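Local coordinates for antigen 43 (PDB 4KH3), which mediates self-association of Escherichia coli cells from their surface, causing bacterial clumping by a molecular Velcro-like mechanism, at residues D385-G390 with T403-N408; G409-L414 with D430-G435; S449-V454 with T470-D475. All coordinates share one frame; numbering follows the deposited sequence.

Contact 1: D385-G390 with T403-N408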
loop_
_atom_site.group_PDB
_atom_site.type_symbol
_atom_site.label_atom_id
_atom_site.label_comp_id
_atom_site.label_asym_id
_atom_site.label_seq_id
_atom_site.Cartn_x
_atom_site.Cartn_y
_atom_site.Cartn_z
ATOM N N ASP A 385 -18.073 25.774 17.961
ATOM C CA ASP A 385 -17.867 24.817 19.046
ATOM C C ASP A 385 -16.884 23.701 18.694
ATOM O O ASP A 385 -17.008 22.572 19.187
ATOM C CB ASP A 385 -19.202 24.233 19.524
ATOM C CG ASP A 385 -20.038 25.243 20.287
ATOM O OD1 ASP A 385 -19.454 26.086 20.996
ATOM O OD2 ASP A 385 -21.279 25.204 20.181
ATOM N N THR A 386 -15.906 24.016 17.847
ATOM C CA THR A 386 -14.844 23.066 17.549
ATOM C C THR A 386 -13.990 22.776 18.785
ATOM O O THR A 386 -13.592 23.694 19.512
ATOM C CB THR A 386 -13.904 23.600 16.485
ATOM O OG1 THR A 386 -14.658 24.176 15.412
ATOM C CG2 THR A 386 -13.017 22.479 15.969
ATOM N N THR A 387 -13.730 21.495 19.026
ATOM C CA THR A 387 -12.692 21.095 19.961
ATOM C C THR A 387 -11.558 20.461 19.161
ATOM O O THR A 387 -11.761 19.458 18.464
ATOM C CB THR A 387 -13.196 20.075 20.997
ATOM O OG1 THR A 387 -14.219 20.667 21.799
ATOM C CG2 THR A 387 -12.060 19.657 21.902
ATOM N N VAL A 388 -10.376 21.067 19.234
ATOM C CA VAL A 388 -9.178 20.472 18.661
ATOM C C VAL A 388 -8.363 19.896 19.802
ATOM O O VAL A 388 -7.917 20.628 20.684
ATOM C CB VAL A 388 -8.324 21.508 17.919
ATOM C CG1 VAL A 388 -7.185 20.825 17.191
ATOM C CG2 VAL A 388 -9.170 22.275 16.949
ATOM N N ASN A 389 -8.187 18.581 19.798
ATOM C CA ASN A 389 -7.489 17.904 20.884
ATOM C C ASN A 389 -6.299 17.129 20.341
ATOM O O ASN A 389 -6.351 15.909 20.199
ATOM C CB ASN A 389 -8.449 16.975 21.626
ATOM C CG ASN A 389 -7.843 16.382 22.890
ATOM O OD1 ASN A 389 -7.022 17.005 23.558
ATOM N ND2 ASN A 389 -8.257 15.169 23.225
ATOM N N GLY A 390 -5.230 17.848 20.021
ATOM C CA GLY A 390 -4.067 17.235 19.414
ATOM C C GLY A 390 -4.088 17.271 17.899
ATOM O O GLY A 390 -3.071 17.024 17.251
ATOM N N THR A 403 -17.564 28.038 21.427
ATOM C CA THR A 403 -16.340 27.836 22.184
ATOM C C THR A 403 -15.363 26.987 21.378
ATOM O O THR A 403 -15.554 25.781 21.220
ATOM C CB THR A 403 -16.624 27.162 23.539
ATOM O OG1 THR A 403 -17.540 27.963 24.297
ATOM C CG2 THR A 403 -15.345 27.007 24.321
ATOM N N THR A 404 -14.331 27.636 20.850
ATOM C CA THR A 404 -13.260 26.961 20.129
ATOM C C THR A 404 -12.158 26.539 21.111
ATOM O O THR A 404 -11.487 27.376 21.710
ATOM C CB THR A 404 -12.669 27.876 19.051
ATOM O OG1 THR A 404 -13.692 28.226 18.110
ATOM C CG2 THR A 404 -11.533 27.183 18.321
ATOM N N THR A 405 -11.982 25.234 21.266
ATOM C CA THR A 405 -11.082 24.687 22.266
ATOM C C THR A 405 -9.810 24.100 21.654
ATOM O O THR A 405 -9.869 23.305 20.712
ATOM C CB THR A 405 -11.796 23.617 23.081
ATOM O OG1 THR A 405 -12.973 24.186 23.672
ATOM C CG2 THR A 405 -10.882 23.068 24.164
ATOM N N LEU A 406 -8.663 24.513 22.185
ATOM C CA LEU A 406 -7.369 24.020 21.725
ATOM C C LEU A 406 -6.635 23.340 22.874
ATOM O O LEU A 406 -6.183 24.007 23.796
ATOM C CB LEU A 406 -6.524 25.170 21.185
ATOM C CG LEU A 406 -7.144 26.032 20.081
ATOM C CD1 LEU A 406 -6.167 27.117 19.665
ATOM C CD2 LEU A 406 -7.591 25.201 18.866
ATOM N N ASN A 407 -6.535 22.014 22.823
ATOM C CA ASN A 407 -5.887 21.239 23.876
ATOM C C ASN A 407 -4.799 20.305 23.341
ATOM O O ASN A 407 -4.789 19.958 22.158
ATOM C CB ASN A 407 -6.906 20.378 24.628
ATOM C CG ASN A 407 -7.837 21.184 25.512
ATOM O OD1 ASN A 407 -7.511 22.285 25.949
ATOM N ND2 ASN A 407 -9.005 20.617 25.802
ATOM N N ASN A 408 -3.881 19.929 24.231
ATOM C CA ASN A 408 -3.001 18.775 24.053
ATOM C C ASN A 408 -2.309 18.626 22.706
ATOM O O ASN A 408 -2.414 17.577 22.075
ATOM C CB ASN A 408 -3.794 17.500 24.322
ATOM C CG ASN A 408 -4.339 17.448 25.726
ATOM O OD1 ASN A 408 -3.640 17.769 26.683
ATOM N ND2 ASN A 408 -5.594 17.047 25.860
HETATM O O HOH W 1 -20.444 27.359 22.941
HETATM O O HOH W 2 -15.240 26.512 16.652
HETATM O O HOH W 3 -15.166 23.572 22.135
#
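Asp385 OD1 is gripped twice: the backbone N of Thr403 meets it at 2.8 Å in a nearly straight bond (172°), and a water donates to it over a very short distance, its further reach to Thr403 OG1 being long. The carboxylate thus stands in for a backbone carbonyl at the start of a parallel strand pair, formed by successive coils of the right-handed β-helix in the autotransporter's alpha domain. Routine parallel bonding follows, the shortest of these bonds being Val388 N to Thr405 O at 2.7 Å. Thr387 and Thr405 lie side by side, and one water bridges their OG1 atoms. On the other face, buried Val388 and Leu406 also point the same way, with CG2 of the first 3.8 Å from CD2 of the second. At the C-terminal end of the pair the bonding extends to side-chain amides. Asn389 CG is anti to the backbone N (chi1 -172°), and its OD1 receives Asn408 ND2 at 2.7 Å, the donor lying in the carbonyl plane although the two amides are turned 56° apart. Asn389 ND2 bonds Glu370 of the preceding coil, while Asn407 OD1 takes Arg427 N of the next. Asn407 CB also packs against Asn389 OD1, at 3.5 Å.

Contact 2: G409-L414 with D430-G435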
loop_
_atom_site.group_PDB
_atom_site.type_symbol
_atom_site.label_atom_id
_atom_site.label_comp_id
_atom_site.label_asym_id
_atom_site.label_seq_id
_atom_site.Cartn_x
_atom_site.Cartn_y
_atom_site.Cartn_z
ATOM N N GLY A 409 -1.598 19.659 22.272
ATOM C CA GLY A 409 -0.840 19.573 21.041
ATOM C C GLY A 409 -1.590 20.132 19.851
ATOM O O GLY A 409 -1.122 20.050 18.713
ATOM N N ALA A 410 -2.761 20.700 20.116
ATOM C CA ALA A 410 -3.568 21.298 19.068
ATOM C C ALA A 410 -2.784 22.353 18.296
ATOM O O ALA A 410 -1.986 23.099 18.863
ATOM C CB ALA A 410 -4.827 21.898 19.659
ATOM N N ILE A 411 -3.000 22.393 16.991
ATOM C CA ILE A 411 -2.442 23.451 16.165
ATOM C C ILE A 411 -3.582 24.113 15.404
ATOM O O ILE A 411 -4.453 23.440 14.857
ATOM C CB ILE A 411 -1.399 22.920 15.172
ATOM C CG1 ILE A 411 -0.188 22.356 15.914
ATOM C CG2 ILE A 411 -0.961 24.019 14.214
ATOM C CD1 ILE A 411 0.909 21.854 14.981
ATOM N N LEU A 412 -3.583 25.438 15.411
ATOM C CA LEU A 412 -4.546 26.226 14.669
ATOM C C LEU A 412 -3.745 27.132 13.766
ATOM O O LEU A 412 -3.091 28.062 14.233
ATOM C CB LEU A 412 -5.413 27.043 15.620
ATOM C CG LEU A 412 -6.242 28.167 15.002
ATOM C CD1 LEU A 412 -7.113 27.643 13.876
ATOM C CD2 LEU A 412 -7.089 28.811 16.077
ATOM N N THR A 413 -3.770 26.823 12.474
ATOM C CA THR A 413 -2.983 27.535 11.478
ATOM C C THR A 413 -3.898 28.448 10.664
ATOM O O THR A 413 -4.893 27.997 10.103
ATOM C CB THR A 413 -2.262 26.540 10.531
ATOM O OG1 THR A 413 -1.356 25.732 11.286
ATOM C CG2 THR A 413 -1.478 27.270 9.454
ATOM N N LEU A 414 -3.562 29.733 10.611
ATOM C CA LEU A 414 -4.336 30.708 9.852
ATOM C C LEU A 414 -3.558 31.161 8.624
ATOM O O LEU A 414 -2.367 31.480 8.718
ATOM C CB LEU A 414 -4.648 31.921 10.723
ATOM C CG LEU A 414 -5.296 31.594 12.062
ATOM C CD1 LEU A 414 -5.550 32.867 12.854
ATOM C CD2 LEU A 414 -6.578 30.827 11.841
ATOM N N ASP A 430 -0.587 21.845 25.581
ATOM C CA ASP A 430 -0.047 22.948 24.807
ATOM C C ASP A 430 -0.943 23.241 23.619
ATOM O O ASP A 430 -1.745 22.400 23.218
ATOM C CB ASP A 430 1.343 22.585 24.278
ATOM C CG ASP A 430 2.401 22.534 25.367
ATOM O OD1 ASP A 430 2.117 22.905 26.529
ATOM O OD2 ASP A 430 3.538 22.140 25.042
ATOM N N ALA A 431 -0.787 24.427 23.042
ATOM C CA ALA A 431 -1.504 24.776 21.829
ATOM C C ALA A 431 -0.674 25.743 20.994
ATOM O O ALA A 431 0.125 26.502 21.533
ATOM C CB ALA A 431 -2.866 25.375 22.164
ATOM N N LEU A 432 -0.850 25.700 19.678
ATOM C CA LEU A 432 -0.154 26.622 18.788
ATOM C C LEU A 432 -1.158 27.322 17.892
ATOM O O LEU A 432 -1.936 26.674 17.200
ATOM C CB LEU A 432 0.882 25.888 17.924
ATOM C CG LEU A 432 1.650 26.756 16.919
ATOM C CD1 LEU A 432 2.424 27.831 17.648
ATOM C CD2 LEU A 432 2.602 25.935 16.030
ATOM N N LEU A 433 -1.150 28.648 17.926
ATOM C CA LEU A 433 -1.907 29.448 16.980
ATOM C C LEU A 433 -0.872 30.165 16.156
ATOM O O LEU A 433 -0.021 30.860 16.704
ATOM C CB LEU A 433 -2.790 30.456 17.702
ATOM C CG LEU A 433 -3.319 31.644 16.900
ATOM C CD1 LEU A 433 -4.253 31.193 15.809
ATOM C CD2 LEU A 433 -4.030 32.611 17.825
ATOM N N GLN A 434 -0.913 29.978 14.844
ATOM C CA GLN A 434 0.152 30.507 14.007
ATOM C C GLN A 434 -0.342 31.036 12.672
ATOM O O GLN A 434 -1.313 30.529 12.106
ATOM C CB GLN A 434 1.208 29.436 13.761
ATOM C CG GLN A 434 0.681 28.233 13.007
ATOM C CD GLN A 434 1.770 27.259 12.622
ATOM O OE1 GLN A 434 2.955 27.591 12.648
ATOM N NE2 GLN A 434 1.372 26.042 12.266
ATOM N N GLY A 435 0.348 32.060 12.179
ATOM C CA GLY A 435 0.102 32.596 10.857
ATOM C C GLY A 435 -1.094 33.523 10.783
ATOM O O GLY A 435 -1.869 33.663 11.740
#
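Ile411, Leu412 and Thr413 run parallel to Leu432, Leu433 and Gln434, the strand axes only 4° apart in direction and 4.7 Å apart at closest approach. Leu412 carries the middle of the pairing: its N donates to Leu432 O at 2.7 Å and its O accepts from Gln434 N. At the N-terminal end Gly409 N also bonds Asp430 O, but from well above the carbonyl plane.

Thr413 and Gln434 give the partly exposed face its polar feature. Gln434 CG sits between the backbone N and the carbonyl carbon (chi1 63°), the crowded position, and the extended chain beyond it lies alongside Thr413. NE2 then donates to Thr413 OG1 at 2.9 Å, with the hydroxyl oxygen tilted 20° from the amide plane. The same nitrogen touches Ile411 CG2 at 3.7 Å, where the two side chains cross obliquely, so the amide spans two alternate residues of the facing strand.

Stacking of like side chains on consecutive coils is common in parallel β-helices, and the inward face here is an aliphatic example. Leu412 and Leu433 both hold CG anti to the backbone N and lie side by side, Leu433 CD1 packing 3.7 Å from Leu412 CG. The same methyl reaches on to Leu414 CD1 at 3.6 Å and thereby touches two leucines of one strand. Phe393 of the preceding coil and Leu406 also touch Leu412, which places this group in the hydrophobic interior. At the C-terminal end Leu414 N bonds Gln434 O at 2.8 Å, and past that bond Gly435 O lies 3.4 Å from Leu414 CB and is hydrogen-bonded to Thr457 OG1.

Contact 3: S449-V454 with T470-D475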
loop_
_atom_site.group_PDB
_atom_site.type_symbol
_atom_site.label_atom_id
_atom_site.label_comp_id
_atom_site.label_asym_id
_atom_site.label_seq_id
_atom_site.Cartn_x
_atom_site.Cartn_y
_atom_site.Cartn_z
ATOM N N SER A 449 -1.639 23.898 32.865
ATOM C CA SER A 449 -0.216 24.184 33.037
ATOM C C SER A 449 0.574 24.252 31.722
ATOM O O SER A 449 1.782 24.505 31.722
ATOM C CB SER A 449 0.411 23.148 33.971
ATOM O OG SER A 449 0.249 21.834 33.458
ATOM N N GLY A 450 -0.106 24.038 30.605
ATOM C CA GLY A 450 0.559 24.024 29.318
ATOM C C GLY A 450 0.922 25.404 28.804
ATOM O O GLY A 450 0.741 26.410 29.481
ATOM N N THR A 451 1.435 25.447 27.584
ATOM C CA THR A 451 1.839 26.698 26.978
ATOM C C THR A 451 1.042 26.970 25.712
ATOM O O THR A 451 0.973 26.125 24.821
ATOM C CB THR A 451 3.327 26.669 26.626
ATOM O OG1 THR A 451 4.088 26.480 27.822
ATOM C CG2 THR A 451 3.747 27.961 25.944
ATOM N N LEU A 452 0.431 28.148 25.647
ATOM C CA LEU A 452 -0.169 28.621 24.418
ATOM C C LEU A 452 0.849 29.482 23.714
ATOM O O LEU A 452 1.234 30.526 24.219
ATOM C CB LEU A 452 -1.430 29.436 24.699
ATOM C CG LEU A 452 -2.037 30.189 23.510
ATOM C CD1 LEU A 452 -2.295 29.260 22.341
ATOM C CD2 LEU A 452 -3.328 30.873 23.927
ATOM N N THR A 453 1.305 29.027 22.557
ATOM C CA THR A 453 2.205 29.812 21.733
ATOM C C THR A 453 1.412 30.484 20.629
ATOM O O THR A 453 0.656 29.834 19.915
ATOM C CB THR A 453 3.278 28.935 21.046
ATOM O OG1 THR A 453 4.045 28.228 22.027
ATOM C CG2 THR A 453 4.207 29.802 20.173
ATOM N N VAL A 454 1.584 31.790 20.493
ATOM C CA VAL A 454 1.061 32.507 19.348
ATOM C C VAL A 454 2.257 32.905 18.490
ATOM O O VAL A 454 3.140 33.622 18.952
ATOM C CB VAL A 454 0.291 33.759 19.784
ATOM C CG1 VAL A 454 -0.203 34.530 18.575
ATOM C CG2 VAL A 454 -0.864 33.371 20.688
ATOM N N THR A 470 1.567 29.162 30.685
ATOM C CA THR A 470 2.376 30.097 29.908
ATOM C C THR A 470 1.718 30.564 28.609
ATOM O O THR A 470 1.181 29.765 27.847
ATOM C CB THR A 470 3.721 29.448 29.534
ATOM O OG1 THR A 470 4.431 29.105 30.729
ATOM C CG2 THR A 470 4.573 30.388 28.674
ATOM N N LEU A 471 1.780 31.864 28.356
ATOM C CA LEU A 471 1.376 32.406 27.074
ATOM C C LEU A 471 2.607 32.985 26.421
ATOM O O LEU A 471 3.253 33.872 26.981
ATOM C CB LEU A 471 0.324 33.501 27.257
ATOM C CG LEU A 471 -0.055 34.252 25.980
ATOM C CD1 LEU A 471 -0.604 33.288 24.941
ATOM C CD2 LEU A 471 -1.061 35.352 26.274
ATOM N N THR A 472 2.951 32.477 25.247
ATOM C CA THR A 472 4.127 32.969 24.540
ATOM C C THR A 472 3.700 33.648 23.256
ATOM O O THR A 472 2.974 33.073 22.447
ATOM C CB THR A 472 5.124 31.838 24.238
ATOM O OG1 THR A 472 5.684 31.358 25.467
ATOM C CG2 THR A 472 6.243 32.332 23.338
ATOM N N LEU A 473 4.131 34.888 23.080
ATOM C CA LEU A 473 3.757 35.641 21.902
ATOM C C LEU A 473 5.000 35.873 21.067
ATOM O O LEU A 473 5.785 36.780 21.338
ATOM C CB LEU A 473 3.127 36.972 22.297
ATOM C CG LEU A 473 1.957 36.883 23.270
ATOM C CD1 LEU A 473 1.448 38.274 23.605
ATOM C CD2 LEU A 473 0.845 36.047 22.685
ATOM N N ASN A 474 5.182 35.036 20.054
ATOM C CA ASN A 474 6.369 35.103 19.220
ATOM C C ASN A 474 6.052 35.734 17.868
ATOM O O ASN A 474 5.026 35.415 17.258
ATOM C CB ASN A 474 6.970 33.704 19.060
ATOM C CG ASN A 474 8.183 33.692 18.162
ATOM O OD1 ASN A 474 9.224 34.257 18.495
ATOM N ND2 ASN A 474 8.059 33.037 17.015
ATOM N N ASP A 475 6.923 36.648 17.430
ATOM C CA ASP A 475 6.790 37.336 16.139
ATOM C C ASP A 475 5.360 37.768 15.787
ATOM O O ASP A 475 4.948 37.673 14.631
ATOM C CB ASP A 475 7.353 36.460 15.013
ATOM C CG ASP A 475 8.850 36.240 15.132
ATOM O OD1 ASP A 475 9.527 37.071 15.772
ATOM O OD2 ASP A 475 9.358 35.240 14.574
#
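Thr451 and Thr470 lie side by side and point the same way, their torsions matched to within a degree: in each, OG1 is anti to the carbonyl carbon and CG2 anti to the backbone N (chi1 -61° and -60°). Like therefore faces like. The CG2 methyls meet at 3.7 Å. Thr451 OG1 comes closer still, 3.4 Å, to Thr470 CB. The next outward pair, Thr453 with Thr472, has similar rotamers, but the side chains barely touch; Thr472 OG1 also approaches Thr451 CG2, so neighbouring positions of this threonine face are in contact.

Turned the opposite way, Leu452 and Leu471 are another matched pair, side by side and inward. Leu471 CD1 carries that contact: it lies 3.7 Å from Leu452 CG and also borders Leu452 O. Two residues on, Leu473 has a different first torsion, CG beside the backbone N, and its CD2 meets Val454 CB at 3.7 Å. Strands 443-446 and 463-466 close over Leu452 and Leu471 respectively, so these side chains fill the core of the β-helix.

Five backbone bonds cross between the strands, the straightest being Val454 N to Thr472 O at 2.7 Å. Asn474 N closes the series on Val454 O, and its side-chain OD1 goes on to Thr493 of the following coil.

With one face of stacked threonines and the other of stacked aliphatic groups, the pair is amphipathic: the backbone bonds are consistent with the strand spacing of 4.6 Å at closest approach of the axes, and the buried leucine side is the one facing the interior.

Overall arrangement
Contacts 2 and 3 belong to one face of the β-helix, where strands 431-434 and 451-455 are neighbours; Leu433 N probably bonds Thr453 O there, as Asp430 OD1 does Thr451 N. Contact 1 lies on another face of the coil, but strand 403-407 is followed, after a short turn, by strand 410-414, and the Leu406 side chain touches Ala431 of contact 2 across the interior. Contact 3, about 5 Å from contact 1 at the nearest atoms, does not touch it. Every contact has a buried aliphatic side and a more open one, and the open sides differ: water and asparagines in contact 1, aliphatic Ile411 and Leu432 beside one glutamine–threonine bond in contact 2, stacked threonines in contact 3.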